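Local coordinates for hypothetical protein (PDB 2PAG) that is of unknown function but belongs to the SMI1/KNR4 (SUKH) family and binds calcium, at residues 20-24 against 25-29; 36-39 against 40-44; 82-85 against 86-89. All coordinates share one frame; numbering follows the deposited sequence.

Contact 1. Residues 20-24 against 25-29; sequences ELPDE and DQLVE
Asp23 and Gln26 grip each other in both directions where the chain enters helix 24-34. The backbone N of Gln26, one of the amides that a helix start leaves without a carbonyl from a preceding turn, gives its hydrogen to Asp23 OD1 at 2.8 Å, meeting that oxygen nearly along its C-O bond. Asp23 can reach it because its CG sits between the backbone N and the carbonyl carbon (chi1 50°), which folds the short carboxylate back over the first turn. In return Gln26 sends an extended side chain the other way, and its OE1 accepts from Asp23 N at 3.0 Å, the donor tilted slightly from the amide's carbonyl plane. The two side chains cross at about a right angle. Aspartate suits the first task because it is short and an acceptor; glutamine suits the second because it is long enough to span the turn and, being neutral, probably avoids adding to the negative charge of Asp23, Glu24 and Asp25.

The main chain then takes over: Leu27 N donates to Asp23 O at 3.2 Å, and Val28 N to Glu24 O at 3.0 Å. Gln26 N makes a second, weak hydrogen bond to Asp23 O. Beneath this polar network the ring of Pro22 is pressed tightly on Leu27, whose CD1 lies 3.4 Å from Pro22 CB. Leu27 continues onto Leu46 and Leu47 of helix 40-49, while Pro22 also touches Val62 and Thr63. The reciprocal pair of bonds defines a capping box, with Asp23 as the N-cap of helix 24-34.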
loop_
_atom_site.group_PDB
_atom_site.type_symbol
_atom_site.label_atom_id
_atom_site.label_comp_id
_atom_site.label_asym_id
_atom_site.label_seq_id
_atom_site.Cartn_x
_atom_site.Cartn_y
_atom_site.Cartn_z
ATOM N N GLU A 20 -9.422 7.887 6.683
ATOM C CA GLU A 20 -9.641 7.140 7.914
ATOM C C GLU A 20 -8.668 5.983 8.041
ATOM O O GLU A 20 -8.261 5.389 7.044
ATOM C CB GLU A 20 -11.069 6.605 7.964
ATOM C CG GLU A 20 -12.134 7.687 7.916
ATOM C CD GLU A 20 -13.535 7.129 8.057
ATOM O OE1 GLU A 20 -13.880 6.191 7.304
ATOM O OE2 GLU A 20 -14.293 7.634 8.916
ATOM N N LEU A 21 -8.292 5.679 9.278
ATOM C CA LEU A 21 -7.380 4.579 9.553
ATOM C C LEU A 21 -8.255 3.367 9.882
ATOM O O LEU A 21 -9.191 3.465 10.674
ATOM C CB LEU A 21 -6.486 4.940 10.745
ATOM C CG LEU A 21 -5.256 4.074 11.005
ATOM C CD1 LEU A 21 -4.306 4.168 9.813
ATOM C CD2 LEU A 21 -4.567 4.541 12.282
ATOM N N PRO A 22 -7.969 2.208 9.267
ATOM C CA PRO A 22 -8.759 1.000 9.519
ATOM C C PRO A 22 -8.400 0.301 10.822
ATOM O O PRO A 22 -7.351 0.556 11.407
ATOM C CB PRO A 22 -8.424 0.125 8.320
ATOM C CG PRO A 22 -6.955 0.422 8.134
ATOM C CD PRO A 22 -6.914 1.946 8.269
ATOM N N ASP A 23 -9.297 -0.566 11.279
ATOM C CA ASP A 23 -9.043 -1.355 12.473
ATOM C C ASP A 23 -8.809 -2.773 11.973
ATOM O O ASP A 23 -9.006 -3.065 10.788
ATOM C CB ASP A 23 -10.229 -1.317 13.444
ATOM C CG ASP A 23 -11.550 -1.616 12.775
ATOM O OD1 ASP A 23 -11.636 -2.603 12.013
ATOM O OD2 ASP A 23 -12.517 -0.863 13.028
ATOM N N GLU A 24 -8.391 -3.659 12.864
ATOM C CA GLU A 24 -8.113 -5.027 12.471
ATOM C C GLU A 24 -9.276 -5.747 11.790
ATOM O O GLU A 24 -9.059 -6.492 10.834
ATOM C CB GLU A 24 -7.603 -5.810 13.682
ATOM C CG GLU A 24 -6.234 -5.325 14.138
ATOM C CD GLU A 24 -5.689 -6.096 15.317
ATOM O OE1 GLU A 24 -6.260 -5.975 16.424
ATOM O OE2 GLU A 24 -4.690 -6.824 15.135
ATOM N N ASP A 25 -10.503 -5.515 12.251
ATOM C CA ASP A 25 -11.666 -6.161 11.646
ATOM C C ASP A 25 -11.836 -5.756 10.186
ATOM O O ASP A 25 -12.199 -6.579 9.342
ATOM C CB ASP A 25 -12.945 -5.816 12.414
ATOM C CG ASP A 25 -12.962 -6.397 13.812
ATOM O OD1 ASP A 25 -12.855 -7.633 13.946
ATOM O OD2 ASP A 25 -13.084 -5.612 14.778
ATOM N N GLN A 26 -11.585 -4.484 9.891
ATOM C CA GLN A 26 -11.709 -3.998 8.524
ATOM C C GLN A 26 -10.679 -4.675 7.629
ATOM O O GLN A 26 -10.976 -5.009 6.483
ATOM C CB GLN A 26 -11.557 -2.471 8.481
ATOM C CG GLN A 26 -12.811 -1.728 8.937
ATOM C CD GLN A 26 -12.621 -0.225 9.046
ATOM O OE1 GLN A 26 -11.825 0.256 9.854
ATOM N NE2 GLN A 26 -13.360 0.529 8.235
ATOM N N LEU A 27 -9.470 -4.888 8.143
ATOM C CA LEU A 27 -8.449 -5.552 7.342
ATOM C C LEU A 27 -8.831 -7.005 7.083
ATOM O O LEU A 27 -8.603 -7.525 5.991
ATOM C CB LEU A 27 -7.081 -5.477 8.019
ATOM C CG LEU A 27 -6.340 -4.160 7.765
ATOM C CD1 LEU A 27 -7.087 -3.006 8.398
ATOM C CD2 LEU A 27 -4.938 -4.254 8.329
ATOM N N VAL A 28 -9.411 -7.665 8.082
ATOM C CA VAL A 28 -9.826 -9.049 7.888
ATOM C C VAL A 28 -10.860 -9.096 6.764
ATOM O O VAL A 28 -10.810 -9.982 5.912
ATOM C CB VAL A 28 -10.425 -9.661 9.179
ATOM C CG1 VAL A 28 -11.089 -11.000 8.867
ATOM C CG2 VAL A 28 -9.324 -9.866 10.209
ATOM N N GLU A 29 -11.785 -8.136 6.747
ATOM C CA GLU A 29 -12.810 -8.093 5.698
ATOM C C GLU A 29 -12.181 -8.009 4.309
ATOM O O GLU A 29 -12.602 -8.705 3.382
ATOM C CB GLU A 29 -13.743 -6.890 5.877
ATOM C CG GLU A 29 -14.668 -6.961 7.078
ATOM C CD GLU A 29 -15.737 -5.878 7.041
ATOM O OE1 GLU A 29 -15.378 -4.684 6.926
ATOM O OE2 GLU A 29 -16.936 -6.219 7.129
#

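Contact 2. Residues 36-39 against 40-44; sequences INIP and FVFKE
Ile38 meets Phe42 and Lys43 across the first turn of helix 40-49. Its CG2, held anti to the backbone N, comes within 3.9 Å of Phe42 CB and lies as near to the ring atoms CG and CD2, approaching obliquely. The same methyl group reaches 3.8 Å from Lys43 N, so the branched side chain covers the start of the helix with hydrocarbon. Just before the helix, Ile38 N is tied to Glu31 of helix 24-34.

Pro39 follows at the N-cap position. Lacking an amide hydrogen, it has no donor to satisfy here, and its ring restricts phi to a value compatible with entering the helix. Its side chain runs beside that of Phe42, pointing the same way, with Pro39 CD 4.1 Å from Phe42 CD2. Pro39 O accepts from Lys43 N at 2.9 Å. The phenyl ring of Phe42 continues inward to Ile88 and Ile90 of strand 88-93 and to Val124 of helix 124-132, a buried setting that suits the large apolar ring. The arrangement is the N-terminal first turn of helix 40-49, entered through Pro39 at the N-cap position, with Ile38 and Phe42 in apolar contact.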
loop_
_atom_site.group_PDB
_atom_site.type_symbol
_atom_site.label_atom_id
_atom_site.label_comp_id
_atom_site.label_asym_id
_atom_site.label_seq_id
_atom_site.Cartn_x
_atom_site.Cartn_y
_atom_site.Cartn_z
ATOM N N ILE A 36 -7.051 -13.621 0.200
ATOM C CA ILE A 36 -5.605 -13.585 0.306
ATOM C C ILE A 36 -5.244 -13.226 1.737
ATOM O O ILE A 36 -6.081 -12.750 2.505
ATOM C CB ILE A 36 -5.012 -12.519 -0.643
ATOM C CG1 ILE A 36 -3.494 -12.688 -0.748
ATOM C CG2 ILE A 36 -5.346 -11.127 -0.123
ATOM C CD1 ILE A 36 -3.062 -13.979 -1.406
ATOM N N ASN A 37 -3.996 -13.476 2.102
ATOM C CA ASN A 37 -3.530 -13.146 3.435
ATOM C C ASN A 37 -2.586 -11.970 3.238
ATOM O O ASN A 37 -1.628 -12.069 2.474
ATOM C CB ASN A 37 -2.783 -14.337 4.041
ATOM C CG ASN A 37 -2.512 -14.166 5.521
ATOM O OD1 ASN A 37 -1.718 -13.317 5.928
ATOM N ND2 ASN A 37 -3.180 -14.971 6.339
ATOM N N ILE A 38 -2.871 -10.847 3.892
ATOM C CA ILE A 38 -2.004 -9.677 3.771
ATOM C C ILE A 38 -0.800 -9.893 4.684
ATOM O O ILE A 38 -0.966 -10.174 5.869
ATOM C CB ILE A 38 -2.734 -8.382 4.194
ATOM C CG1 ILE A 38 -3.932 -8.140 3.275
ATOM C CG2 ILE A 38 -1.770 -7.196 4.143
ATOM C CD1 ILE A 38 -4.834 -7.016 3.725
ATOM N N PRO A 39 0.427 -9.781 4.140
ATOM C CA PRO A 39 1.642 -9.975 4.941
ATOM C C PRO A 39 1.588 -9.117 6.204
ATOM O O PRO A 39 1.077 -7.998 6.166
ATOM C CB PRO A 39 2.753 -9.541 3.981
ATOM C CG PRO A 39 2.204 -9.920 2.646
ATOM C CD PRO A 39 0.768 -9.436 2.749
ATOM N N PHE A 40 2.115 -9.640 7.311
ATOM C CA PHE A 40 2.097 -8.929 8.590
ATOM C C PHE A 40 2.570 -7.483 8.562
ATOM O O PHE A 40 1.850 -6.596 9.009
ATOM C CB PHE A 40 2.918 -9.665 9.663
ATOM C CG PHE A 40 2.883 -8.980 11.015
ATOM C CD1 PHE A 40 1.871 -9.261 11.928
ATOM C CD2 PHE A 40 3.797 -7.974 11.326
ATOM C CE1 PHE A 40 1.763 -8.549 13.122
ATOM C CE2 PHE A 40 3.695 -7.253 12.521
ATOM C CZ PHE A 40 2.674 -7.542 13.418
ATOM N N VAL A 41 3.780 -7.232 8.063
ATOM C CA VAL A 41 4.284 -5.862 8.051
ATOM C C VAL A 41 3.426 -4.948 7.184
ATOM O O VAL A 41 3.212 -3.793 7.530
ATOM C CB VAL A 41 5.767 -5.802 7.626
ATOM C CG1 VAL A 41 6.257 -4.366 7.622
ATOM C CG2 VAL A 41 6.611 -6.608 8.606
ATOM N N PHE A 42 2.925 -5.466 6.065
ATOM C CA PHE A 42 2.043 -4.693 5.193
ATOM C C PHE A 42 0.769 -4.355 5.994
ATOM O O PHE A 42 0.269 -3.231 5.943
ATOM C CB PHE A 42 1.712 -5.538 3.951
ATOM C CG PHE A 42 0.978 -4.799 2.860
ATOM C CD1 PHE A 42 0.595 -3.470 3.000
ATOM C CD2 PHE A 42 0.669 -5.461 1.676
ATOM C CE1 PHE A 42 -0.090 -2.812 1.970
ATOM C CE2 PHE A 42 -0.008 -4.823 0.647
ATOM C CZ PHE A 42 -0.391 -3.491 0.793
ATOM N N LYS A 43 0.259 -5.326 6.748
ATOM C CA LYS A 43 -0.933 -5.105 7.560
ATOM C C LYS A 43 -0.647 -4.025 8.602
ATOM O O LYS A 43 -1.498 -3.190 8.899
ATOM C CB LYS A 43 -1.334 -6.410 8.242
ATOM C CG LYS A 43 -2.663 -6.369 8.955
ATOM C CD LYS A 43 -3.224 -7.775 9.128
ATOM C CE LYS A 43 -2.256 -8.683 9.880
ATOM N NZ LYS A 43 -2.792 -10.066 10.029
ATOM N N GLU A 44 0.560 -4.056 9.158
ATOM C CA GLU A 44 0.979 -3.077 10.154
ATOM C C GLU A 44 0.978 -1.684 9.528
ATOM O O GLU A 44 0.536 -0.715 10.138
ATOM C CB GLU A 44 2.373 -3.440 10.661
ATOM C CG GLU A 44 2.915 -2.539 11.740
ATOM C CD GLU A 44 4.231 -3.054 12.261
ATOM O OE1 GLU A 44 5.173 -3.171 11.451
ATOM O OE2 GLU A 44 4.316 -3.352 13.473
#

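Contact 3. Residues 82-85 against 86-89; sequences GVPR and ELIP
Leu87 packs beside Pro84 in a type I beta turn, Pro84 to Leu87, which reverses the chain between helix 71-81 and strand 88-93. The two side chains run alongside each other and point the same way, Leu87 CD1 packing at 3.9 Å from Pro84 CD and a little farther from CG. Leucine reaches the ring because its CG stands anti to the carbonyl carbon, beside the backbone N (chi1 -58°), with the chain then extended to CD1. Val83 approaches the same leucine differently: the two side chains are at about a right angle, and it is Val83 CG1 that comes within 4.1 Å of Leu87 CB. Leu87 thus has a proline along its length and a valine methyl at its base. Both neighbours also touch Trp109 of strand 106-109, while Val83 and Leu87 share Cys99 of strand 96-100, so these apolar residues join the turn to the sheet.

Proline suits the first position of the turn because that residue supplies a carbonyl and not an N-H, and its ring offers Leu87 an apolar surface. Arg85 and Glu86 fill the two central positions. The guanidinium of Arg85 bonds to Leu34 O and makes a cation-pi contact with Trp79. A chi1 of 63° turns Glu86 CG back over the turn, to 3.9 Å from Pro84 CB, so the aliphatic part of the side chain rests on the proline. Ahead of the turn Gly82, with positive phi, ends the helix at a backbone angle where a side chain would strike a carbonyl oxygen. The turn is closed by Leu87 N donating to Pro84 O at 2.9 Å, with the nitrogen well above the carbonyl plane.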
loop_
_atom_site.group_PDB
_atom_site.type_symbol
_atom_site.label_atom_id
_atom_site.label_comp_id
_atom_site.label_asym_id
_atom_site.label_seq_id
_atom_site.Cartn_x
_atom_site.Cartn_y
_atom_site.Cartn_z
ATOM N N GLY A 82 -1.806 -7.482 -15.509
ATOM C CA GLY A 82 -0.666 -8.379 -15.620
ATOM C C GLY A 82 0.115 -8.670 -14.347
ATOM O O GLY A 82 0.968 -9.557 -14.325
ATOM N N VAL A 83 -0.153 -7.929 -13.281
ATOM C CA VAL A 83 0.558 -8.170 -12.031
ATOM C C VAL A 83 0.209 -9.561 -11.512
ATOM O O VAL A 83 -0.966 -9.921 -11.424
ATOM C CB VAL A 83 0.172 -7.135 -10.953
ATOM C CG1 VAL A 83 0.845 -7.481 -9.630
ATOM C CG2 VAL A 83 0.584 -5.746 -11.403
ATOM N N PRO A 84 1.226 -10.376 -11.186
ATOM C CA PRO A 84 0.972 -11.726 -10.672
ATOM C C PRO A 84 0.000 -11.683 -9.488
ATOM O O PRO A 84 0.148 -10.848 -8.599
ATOM C CB PRO A 84 2.365 -12.198 -10.257
ATOM C CG PRO A 84 3.250 -11.521 -11.259
ATOM C CD PRO A 84 2.675 -10.130 -11.332
ATOM N N ARG A 85 -0.991 -12.575 -9.484
ATOM C CA ARG A 85 -1.993 -12.632 -8.413
ATOM C C ARG A 85 -1.387 -12.779 -7.018
ATOM O O ARG A 85 -1.971 -12.338 -6.027
ATOM C CB ARG A 85 -2.956 -13.797 -8.664
ATOM C CG ARG A 85 -4.024 -14.004 -7.584
ATOM C CD ARG A 85 -5.036 -12.870 -7.567
ATOM N NE ARG A 85 -6.339 -13.299 -7.058
ATOM C CZ ARG A 85 -6.659 -13.401 -5.772
ATOM N NH1 ARG A 85 -5.774 -13.102 -4.834
ATOM N NH2 ARG A 85 -7.876 -13.800 -5.427
ATOM N N GLU A 86 -0.220 -13.409 -6.948
ATOM C CA GLU A 86 0.475 -13.637 -5.684
ATOM C C GLU A 86 1.054 -12.363 -5.063
ATOM O O GLU A 86 1.463 -12.361 -3.900
ATOM C CB GLU A 86 1.600 -14.652 -5.901
ATOM C CG GLU A 86 2.672 -14.172 -6.862
ATOM C CD GLU A 86 3.609 -15.277 -7.299
ATOM O OE1 GLU A 86 4.180 -15.960 -6.421
ATOM O OE2 GLU A 86 3.779 -15.459 -8.525
ATOM N N LEU A 87 1.091 -11.287 -5.842
ATOM C CA LEU A 87 1.620 -10.005 -5.380
ATOM C C LEU A 87 0.472 -9.054 -5.070
ATOM O O LEU A 87 -0.450 -8.903 -5.878
ATOM C CB LEU A 87 2.514 -9.382 -6.461
ATOM C CG LEU A 87 3.723 -10.194 -6.934
ATOM C CD1 LEU A 87 4.530 -9.364 -7.941
ATOM C CD2 LEU A 87 4.589 -10.576 -5.731
ATOM N N ILE A 88 0.527 -8.411 -3.905
ATOM C CA ILE A 88 -0.516 -7.463 -3.513
ATOM C C ILE A 88 -0.003 -6.036 -3.643
ATOM O O ILE A 88 0.953 -5.648 -2.971
ATOM C CB ILE A 88 -0.960 -7.663 -2.051
ATOM C CG1 ILE A 88 -1.420 -9.102 -1.830
ATOM C CG2 ILE A 88 -2.091 -6.691 -1.721
ATOM C CD1 ILE A 88 -1.690 -9.432 -0.370
ATOM N N PRO A 89 -0.643 -5.224 -4.494
ATOM C CA PRO A 89 -0.181 -3.841 -4.652
ATOM C C PRO A 89 -0.212 -3.024 -3.374
ATOM O O PRO A 89 -1.146 -3.129 -2.583
ATOM C CB PRO A 89 -1.141 -3.269 -5.691
ATOM C CG PRO A 89 -1.496 -4.463 -6.508
ATOM C CD PRO A 89 -1.700 -5.540 -5.471
#

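Contacts 1 and 2 start successive helices, 24-34 and 40-49, and meet directly where the side chains of Leu27 and Lys43 touch; their centres are 12 Å apart. Contact 2 in turn leans on contact 3, whose centre is 14 Å away: Phe42 CE2 is 3.7 Å from Ile88 CG2, and Ile36 also packs on Ile88. Contacts 1 and 3 do not touch, their nearest atoms being about 10 Å apart, so 36-44 is the link between them. Contact 1 lies away from the calcium site, whereas the side chain of Leu87 is about 8 Å from a bound ion and about 4 Å from that of its ligand Glu101, and the side chain of Pro39 is about 10 Å from a bound ion.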